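PDB 6Q2F: glycoside hydrolase family protein from Novosphingobium sp. PP1Y, which hydrolyses alpha-L-rhamnosides, probably releasing terminal L-rhamnose units by cleaving their glycosidic bonds. Local coordinates for residues A[171-176]-A[440-445]; A[719-724]-A[931-936]; A[800-805]-A[827-832]. All blocks are in the same frame, centred on the assembly; numbering follows the deposited sequence.

How the contacts relate
The three contacts lie in separate parts of one long chain. Contact 1 comes first, where the loop after strand 164-165 crosses strand 436-447 of a four-stranded antiparallel sheet. Contact 2 closes a later loop by pairing helix 712-726 with the turn after strand 926-932. Contact 3 is nested inside that loop, beside the mixed sheet that holds strands 788-794 and 818-820. Centre to centre, contacts 1 and 3 are about 32 Å apart, contacts 2 and 3 about 46 Å, and contacts 1 and 2 about 61 Å, on opposite sides of the chain's centre. None of the segments supplies a sodium ligand; contact 2 ties a helix to a hairpin of a separate beta sheet, while contacts 1 and 3 each lie beside a sheet of their own.

Contact 1: A[171-176]-A[440-445]; sequences ASPPGT and VLRLGY
P173 and R442 carry the tight half of this contact, which buries 230 Å² between the two segments without one direct hydrogen bond. R442 leaves strand 436-447 with CG anti to the backbone N (chi1 -180°) and stays extended as far as NE, so its chain rises from the strand and meets the pyrrolidine of P173 at about a right angle. Carbon CD of P173 sits over one face of the guanidinium, displaced toward its rim, and comes within 3.4 Å of R442 NE. The neighbouring CG of P173 lies 3.6 Å from R442 O, so the ring touches both the side chain and the backbone of the arginine. S172 extends the cover over the same face, its CA 3.5 Å from R442 NH1. The plane is held from beyond the two segments: NH2 forms a salt bridge with E208, and NH1 a weak hydrogen bond with L170 O. Close fit continues at G444, where a beta carbon would come about 3.3 Å from P173 CG.

Past P173 the segments part. P174 has no direct contact with the strand, and one water spans the gap, donating to P174 O at 2.9 Å and to Y445 O at 2.8 Å. The solvent side is at the other end, where A171 and S172 are exposed; there A171 O still lies 3.6 Å from R442 CD.

L441 and L443 place their side chains on the reverse of the strand, against W155 and strand 206-217. With R442 on the opposite face, the contact is that of a loop, leading from strand 164-165 to strand 206-217, laid over one face of an antiparallel beta sheet, on an inner strand flanked by strands 151-160 and 206-217.

Contact 2: A[719-724]-A[931-936]; sequences ARSSLL and WHPETG
Polar contacts centre on R720, whose side chain, extended from CG to NE, runs from helix 712-726 alongside the turn after W931. NH1 donates to P933 O at 3.2 Å with an N-H...O angle of 164°. The oxygen lies in the guanidinium plane, although the nitrogen stands above the plane of the carbonyl. NE and NH2 bond to F46 O and K47 O, so three backbone carbonyls fix the rotation of the group.

Backbone packing covers one guanidinium face: the peptide joining T935 to G936 lies over it, and G936 CA is 3.3 Å from R720 NE. The turn belongs to a beta hairpin joining antiparallel strands 926-932 and 937-946; within it G936 N donates to H932 O at 2.8 Å. G936 has positive phi (77°), and a beta carbon there would clash with R720 NE.

Apolar and mixed contacts complete the interface. P933 CB rests 3.3 Å from S721 OG, a hydroxyl bonded to Y717 O one turn back in the helix. L724 crosses W931 at about a right angle, CD1 lying 3.9 Å from CE3 of the indole, and F963 of strand 961-967 touches both residues.

Contact 3: A[800-805]-A[827-832]; sequences HMTLAA and TPSNTS
No direct hydrogen bond links these two segments; they meet instead through a CA-H...O contact and a shared water. CA of T827 lies 3.1 Å from O of M801, a selenomethionine, with an angle of 136° at the hydrogen, and the same oxygen also accepts from W841 NE1. The water accepts from L803 N at 3.2 Å and is hydrogen-bonded to T827 OG1 and S832 OG. It thus takes up an N-H in the first turn of helix 803-814, where T802 holds the N-cap position but its side chain makes no capping bond. Helix 803-814 is the crossover of a beta-alpha-beta unit between parallel strands 788-794 and 818-820, and the two segments follow the ends of those strands.

T827 OG1, anti to its backbone N (chi1 172°), also accepts from S829 N at 3.0 Å, forming an ST turn. An alanine here would remove OG1 and would probably loosen both the turn and the hold on the water. Two residues on, S829 OG accepts from T831 N, capping the turn into helix 831-834, and is bonded to D552 as well. Carbon contacts flank the water: P828 CD lies 3.7 Å from M801 C, while L803 CD2 meets S832 CB at 3.7 Å.

Contact 1: A[171-176]-A[440-445]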
loop_
_atom_site.group_PDB
_atom_site.type_symbol
_atom_site.label_atom_id
_atom_site.label_comp_id
_atom_site.label_asym_id
_atom_site.label_seq_id
_atom_site.Cartn_x
_atom_site.Cartn_y
_atom_site.Cartn_z
ATOM N N ALA A 171 -20.385 -12.209 36.469
ATOM C CA ALA A 171 -18.975 -11.834 36.403
ATOM C C ALA A 171 -18.747 -10.790 35.315
ATOM O O ALA A 171 -19.218 -10.935 34.187
ATOM C CB ALA A 171 -18.112 -13.069 36.126
ATOM N N SER A 172 -18.054 -9.723 35.682
ATOM C CA SER A 172 -17.707 -8.678 34.737
ATOM C C SER A 172 -16.794 -9.236 33.645
ATOM O O SER A 172 -15.902 -10.038 33.927
ATOM C CB SER A 172 -17.017 -7.526 35.470
ATOM O OG SER A 172 -17.889 -6.887 36.386
ATOM N N PRO A 173 -17.015 -8.864 32.389
ATOM C CA PRO A 173 -16.040 -9.174 31.337
ATOM C C PRO A 173 -14.707 -8.510 31.626
ATOM O O PRO A 173 -14.654 -7.487 32.324
ATOM C CB PRO A 173 -16.686 -8.586 30.073
ATOM C CG PRO A 173 -18.131 -8.539 30.377
ATOM C CD PRO A 173 -18.226 -8.234 31.848
ATOM N N PRO A 174 -13.608 -9.048 31.096
ATOM C CA PRO A 174 -12.306 -8.406 31.303
ATOM C C PRO A 174 -12.348 -6.943 30.900
ATOM O O PRO A 174 -13.039 -6.556 29.956
ATOM C CB PRO A 174 -11.368 -9.200 30.388
ATOM C CG PRO A 174 -12.061 -10.496 30.166
ATOM C CD PRO A 174 -13.524 -10.210 30.197
ATOM N N GLY A 175 -11.608 -6.124 31.645
ATOM C CA GLY A 175 -11.382 -4.743 31.279
ATOM C C GLY A 175 -9.959 -4.437 30.841
ATOM O O GLY A 175 -9.613 -3.273 30.705
ATOM N N THR A 176 -9.133 -5.472 30.632
ATOM C CA THR A 176 -7.728 -5.287 30.293
ATOM C C THR A 176 -7.558 -4.657 28.915
ATOM O O THR A 176 -8.161 -5.099 27.934
ATOM C CB THR A 176 -7.004 -6.632 30.295
ATOM O OG1 THR A 176 -7.430 -7.412 31.406
ATOM C CG2 THR A 176 -5.498 -6.418 30.354
ATOM N N VAL A 440 -25.389 -18.096 29.920
ATOM C CA VAL A 440 -25.566 -16.679 29.928
ATOM C C VAL A 440 -24.255 -16.038 29.551
ATOM O O VAL A 440 -23.251 -16.250 30.168
ATOM C CB VAL A 440 -26.018 -16.183 31.284
ATOM C CG1 VAL A 440 -26.319 -14.711 31.240
ATOM C CG2 VAL A 440 -27.223 -16.960 31.728
ATOM N N LEU A 441 -24.325 -15.230 28.519
ATOM C CA LEU A 441 -23.189 -14.554 27.985
ATOM C C LEU A 441 -23.256 -13.078 28.255
ATOM O O LEU A 441 -24.186 -12.423 27.870
ATOM C CB LEU A 441 -23.192 -14.805 26.496
ATOM C CG LEU A 441 -22.008 -14.504 25.636
ATOM C CD1 LEU A 441 -20.759 -14.841 26.380
ATOM C CD2 LEU A 441 -22.091 -15.349 24.404
ATOM N N ARG A 442 -22.244 -12.572 28.925
ATOM C CA ARG A 442 -22.188 -11.176 29.192
ATOM C C ARG A 442 -21.124 -10.618 28.270
ATOM O O ARG A 442 -19.962 -10.892 28.410
ATOM C CB ARG A 442 -21.878 -10.866 30.639
ATOM C CG ARG A 442 -21.834 -9.385 30.906
ATOM C CD ARG A 442 -21.712 -9.069 32.371
ATOM N NE ARG A 442 -21.529 -7.662 32.615
ATOM C CZ ARG A 442 -21.257 -7.149 33.795
ATOM N NH1 ARG A 442 -21.135 -7.930 34.838
ATOM N NH2 ARG A 442 -21.097 -5.855 33.929
ATOM N N LEU A 443 -21.571 -9.819 27.326
ATOM C CA LEU A 443 -20.689 -9.195 26.361
ATOM C C LEU A 443 -20.338 -7.794 26.831
ATOM O O LEU A 443 -21.200 -7.060 27.323
ATOM C CB LEU A 443 -21.352 -9.140 24.986
ATOM C CG LEU A 443 -21.814 -10.489 24.454
ATOM C CD1 LEU A 443 -22.512 -10.290 23.115
ATOM C CD2 LEU A 443 -20.622 -11.416 24.312
ATOM N N GLY A 444 -19.075 -7.430 26.674
ATOM C CA GLY A 444 -18.653 -6.067 26.913
ATOM C C GLY A 444 -17.604 -5.695 25.899
ATOM O O GLY A 444 -17.350 -6.457 24.957
ATOM N N TYR A 445 -16.997 -4.527 26.058
ATOM C CA TYR A 445 -15.836 -4.190 25.255
ATOM C C TYR A 445 -14.760 -3.588 26.143
ATOM O O TYR A 445 -15.012 -3.135 27.268
ATOM C CB TYR A 445 -16.183 -3.231 24.097
ATOM C CG TYR A 445 -16.539 -1.817 24.507
ATOM C CD1 TYR A 445 -15.544 -0.880 24.801
ATOM C CD2 TYR A 445 -17.873 -1.413 24.585
ATOM C CE1 TYR A 445 -15.872 0.420 25.171
ATOM C CE2 TYR A 445 -18.209 -0.119 24.942
ATOM C CZ TYR A 445 -17.208 0.793 25.238
ATOM O OH TYR A 445 -17.548 2.080 25.603
HETATM O O HOH W 1 -15.428 -5.048 29.332
#

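Contact 2: A[719-724]-A[931-936]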
loop_
_atom_site.group_PDB
_atom_site.type_symbol
_atom_site.label_atom_id
_atom_site.label_comp_id
_atom_site.label_asym_id
_atom_site.label_seq_id
_atom_site.Cartn_x
_atom_site.Cartn_y
_atom_site.Cartn_z
ATOM N N ALA A 719 7.818 15.767 -13.559
ATOM C CA ALA A 719 6.712 16.697 -13.772
ATOM C C ALA A 719 6.141 16.578 -15.181
ATOM O O ALA A 719 4.927 16.696 -15.372
ATOM C CB ALA A 719 7.174 18.131 -13.517
ATOM N N ARG A 720 6.996 16.374 -16.189
ATOM C CA ARG A 720 6.487 16.259 -17.552
ATOM C C ARG A 720 5.718 14.966 -17.736
ATOM O O ARG A 720 4.687 14.932 -18.413
ATOM C CB ARG A 720 7.622 16.332 -18.576
ATOM C CG ARG A 720 8.259 17.677 -18.638
ATOM C CD ARG A 720 9.199 17.803 -19.821
ATOM N NE ARG A 720 9.737 19.149 -19.897
ATOM C CZ ARG A 720 11.011 19.435 -19.681
ATOM N NH1 ARG A 720 11.861 18.460 -19.396
ATOM N NH2 ARG A 720 11.435 20.685 -19.754
ATOM N N SER A 721 6.228 13.880 -17.169
ATOM C CA SER A 721 5.534 12.609 -17.265
ATOM C C SER A 721 4.193 12.684 -16.554
ATOM O O SER A 721 3.179 12.209 -17.071
ATOM C CB SER A 721 6.413 11.512 -16.669
ATOM O OG SER A 721 7.593 11.363 -17.431
ATOM N N SER A 722 4.181 13.291 -15.361
ATOM C CA SER A 722 2.950 13.423 -14.590
ATOM C C SER A 722 1.922 14.240 -15.356
ATOM O O SER A 722 0.735 13.908 -15.358
ATOM C CB SER A 722 3.245 14.092 -13.243
ATOM O OG SER A 722 4.223 13.370 -12.502
ATOM N N LEU A 723 2.368 15.321 -16.015
ATOM C CA LEU A 723 1.444 16.175 -16.761
ATOM C C LEU A 723 0.652 15.364 -17.780
ATOM O O LEU A 723 -0.590 15.388 -17.786
ATOM C CB LEU A 723 2.210 17.309 -17.456
ATOM C CG LEU A 723 1.387 18.063 -18.502
ATOM C CD1 LEU A 723 0.267 18.905 -17.842
ATOM C CD2 LEU A 723 2.260 18.910 -19.436
ATOM N N LEU A 724 1.360 14.639 -18.655
ATOM C CA LEU A 724 0.663 13.845 -19.666
ATOM C C LEU A 724 -0.187 12.763 -19.012
ATOM O O LEU A 724 -1.308 12.484 -19.462
ATOM C CB LEU A 724 1.667 13.235 -20.629
ATOM C CG LEU A 724 2.559 14.236 -21.398
ATOM C CD1 LEU A 724 3.362 13.560 -22.531
ATOM C CD2 LEU A 724 1.685 15.304 -22.016
ATOM N N TRP A 931 6.858 12.170 -27.633
ATOM C CA TRP A 931 7.134 13.239 -26.681
ATOM C C TRP A 931 8.094 12.725 -25.622
ATOM O O TRP A 931 7.858 11.674 -25.027
ATOM C CB TRP A 931 5.856 13.753 -26.018
ATOM C CG TRP A 931 4.933 14.480 -26.929
ATOM C CD1 TRP A 931 4.753 14.261 -28.264
ATOM C CD2 TRP A 931 4.047 15.557 -26.577
ATOM N NE1 TRP A 931 3.815 15.136 -28.767
ATOM C CE2 TRP A 931 3.364 15.937 -27.752
ATOM C CE3 TRP A 931 3.782 16.246 -25.385
ATOM C CZ2 TRP A 931 2.429 16.965 -27.773
ATOM C CZ3 TRP A 931 2.846 17.269 -25.402
ATOM C CH2 TRP A 931 2.177 17.619 -26.591
ATOM N N HIS A 932 9.184 13.457 -25.402
ATOM C CA HIS A 932 10.244 12.999 -24.517
ATOM C C HIS A 932 10.201 13.782 -23.217
ATOM O O HIS A 932 10.397 15.005 -23.240
ATOM C CB HIS A 932 11.611 13.164 -25.181
ATOM C CG HIS A 932 11.776 12.380 -26.438
ATOM N ND1 HIS A 932 12.078 11.035 -26.442
ATOM C CD2 HIS A 932 11.725 12.765 -27.737
ATOM C CE1 HIS A 932 12.192 10.625 -27.695
ATOM N NE2 HIS A 932 11.982 11.653 -28.499
ATOM N N PRO A 933 9.951 13.149 -22.071
ATOM C CA PRO A 933 9.918 13.922 -20.813
ATOM C C PRO A 933 11.283 14.418 -20.364
ATOM O O PRO A 933 11.333 15.345 -19.540
ATOM C CB PRO A 933 9.305 12.939 -19.801
ATOM C CG PRO A 933 9.518 11.571 -20.399
ATOM C CD PRO A 933 9.424 11.780 -21.904
ATOM N N GLU A 934 12.385 13.829 -20.852
ATOM C CA GLU A 934 13.712 14.349 -20.520
ATOM C C GLU A 934 13.846 15.799 -20.941
ATOM O O GLU A 934 14.477 16.599 -20.248
ATOM C CB GLU A 934 14.822 13.534 -21.192
ATOM C CG GLU A 934 15.099 12.150 -20.608
ATOM C CD GLU A 934 14.141 11.091 -21.131
ATOM O OE1 GLU A 934 13.118 11.472 -21.732
ATOM O OE2 GLU A 934 14.407 9.890 -20.932
ATOM N N THR A 935 13.273 16.153 -22.087
ATOM C CA THR A 935 13.547 17.427 -22.732
ATOM C C THR A 935 12.326 18.300 -22.901
ATOM O O THR A 935 12.483 19.510 -23.093
ATOM C CB THR A 935 14.153 17.199 -24.122
ATOM O OG1 THR A 935 13.230 16.453 -24.917
ATOM C CG2 THR A 935 15.486 16.431 -24.030
ATOM N N GLY A 936 11.124 17.732 -22.865
ATOM C CA GLY A 936 9.943 18.517 -23.145
ATOM C C GLY A 936 9.737 18.796 -24.608
ATOM O O GLY A 936 8.981 19.709 -24.951
#

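Contact 3: A[800-805]-A[827-832]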
loop_
_atom_site.group_PDB
_atom_site.type_symbol
_atom_site.label_atom_id
_atom_site.label_comp_id
_atom_site.label_asym_id
_atom_site.label_seq_id
_atom_site.Cartn_x
_atom_site.Cartn_y
_atom_site.Cartn_z
ATOM N N HIS A 800 -17.335 -16.449 -4.782
ATOM C CA HIS A 800 -18.312 -16.204 -3.733
ATOM C C HIS A 800 -18.895 -14.825 -3.994
ATOM O O HIS A 800 -18.176 -13.823 -3.946
ATOM C CB HIS A 800 -17.693 -16.259 -2.336
ATOM C CG HIS A 800 -17.233 -17.622 -1.921
ATOM N ND1 HIS A 800 -16.220 -18.299 -2.566
ATOM C CD2 HIS A 800 -17.625 -18.419 -0.902
ATOM C CE1 HIS A 800 -16.019 -19.460 -1.973
ATOM N NE2 HIS A 800 -16.857 -19.556 -0.958
HETATM N N MSE A 801 -20.190 -14.778 -4.259
HETATM C CA MSE A 801 -20.837 -13.533 -4.602
HETATM C C MSE A 801 -22.163 -13.395 -3.877
HETATM O O MSE A 801 -22.935 -14.342 -3.743
HETATM C CB MSE A 801 -21.040 -13.439 -6.113
HETATM C CG MSE A 801 -21.571 -12.095 -6.586
HETATM SE SE MSE A 801 -21.854 -12.143 -8.498
HETATM C CE MSE A 801 -20.013 -12.295 -9.052
ATOM N N THR A 802 -22.417 -12.187 -3.419
ATOM C CA THR A 802 -23.607 -11.905 -2.652
ATOM C C THR A 802 -24.795 -11.658 -3.594
ATOM O O THR A 802 -24.634 -11.345 -4.785
ATOM C CB THR A 802 -23.310 -10.715 -1.743
ATOM O OG1 THR A 802 -24.178 -10.736 -0.619
ATOM C CG2 THR A 802 -23.451 -9.417 -2.501
ATOM N N LEU A 803 -26.004 -11.853 -3.067
ATOM C CA LEU A 803 -27.184 -11.610 -3.888
ATOM C C LEU A 803 -27.211 -10.167 -4.366
ATOM O O LEU A 803 -27.518 -9.897 -5.529
ATOM C CB LEU A 803 -28.465 -11.954 -3.119
ATOM C CG LEU A 803 -29.746 -11.651 -3.913
ATOM C CD1 LEU A 803 -29.767 -12.406 -5.241
ATOM C CD2 LEU A 803 -30.986 -11.986 -3.102
ATOM N N ALA A 804 -26.860 -9.230 -3.484
ATOM C CA ALA A 804 -26.832 -7.816 -3.843
ATOM C C ALA A 804 -25.896 -7.558 -5.020
ATOM O O ALA A 804 -26.227 -6.798 -5.935
ATOM C CB ALA A 804 -26.402 -6.976 -2.634
ATOM N N ALA A 805 -24.706 -8.162 -5.005
ATOM C CA ALA A 805 -23.807 -7.994 -6.139
ATOM C C ALA A 805 -24.386 -8.669 -7.366
ATOM O O ALA A 805 -24.352 -8.112 -8.465
ATOM C CB ALA A 805 -22.416 -8.561 -5.829
ATOM N N THR A 827 -23.264 -17.705 -1.982
ATOM C CA THR A 827 -23.046 -16.405 -1.369
ATOM C C THR A 827 -22.263 -16.570 -0.072
ATOM O O THR A 827 -22.409 -17.585 0.617
ATOM C CB THR A 827 -24.362 -15.694 -1.060
ATOM O OG1 THR A 827 -24.088 -14.519 -0.286
ATOM C CG2 THR A 827 -25.324 -16.589 -0.242
ATOM N N PRO A 828 -21.426 -15.585 0.270
ATOM C CA PRO A 828 -20.750 -15.600 1.581
ATOM C C PRO A 828 -21.574 -15.013 2.716
ATOM O O PRO A 828 -21.123 -15.061 3.870
ATOM C CB PRO A 828 -19.515 -14.731 1.332
ATOM C CG PRO A 828 -20.034 -13.695 0.391
ATOM C CD PRO A 828 -20.964 -14.459 -0.565
ATOM N N SER A 829 -22.743 -14.449 2.423
ATOM C CA SER A 829 -23.518 -13.661 3.373
ATOM C C SER A 829 -24.815 -14.376 3.751
ATOM O O SER A 829 -25.328 -15.209 3.003
ATOM C CB SER A 829 -23.829 -12.283 2.773
ATOM O OG SER A 829 -24.698 -11.534 3.601
ATOM N N ASN A 830 -25.330 -14.048 4.944
ATOM C CA ASN A 830 -26.641 -14.496 5.415
ATOM C C ASN A 830 -27.765 -13.557 5.000
ATOM O O ASN A 830 -28.935 -13.856 5.280
ATOM C CB ASN A 830 -26.664 -14.601 6.941
ATOM C CG ASN A 830 -26.101 -15.897 7.449
ATOM O OD1 ASN A 830 -26.131 -16.910 6.758
ATOM N ND2 ASN A 830 -25.602 -15.880 8.690
ATOM N N THR A 831 -27.441 -12.423 4.369
ATOM C CA THR A 831 -28.455 -11.408 4.095
ATOM C C THR A 831 -29.622 -11.984 3.294
ATOM O O THR A 831 -30.792 -11.820 3.669
ATOM C CB THR A 831 -27.816 -10.223 3.370
ATOM O OG1 THR A 831 -26.957 -9.532 4.282
ATOM C CG2 THR A 831 -28.893 -9.240 2.836
ATOM N N SER A 832 -29.323 -12.695 2.207
ATOM C CA SER A 832 -30.405 -13.190 1.365
ATOM C C SER A 832 -31.213 -14.278 2.069
ATOM O O SER A 832 -32.441 -14.325 1.914
ATOM C CB SER A 832 -29.857 -13.674 0.019
ATOM O OG SER A 832 -28.834 -14.643 0.167
HETATM O O HOH W 2 -26.542 -12.704 0.003
#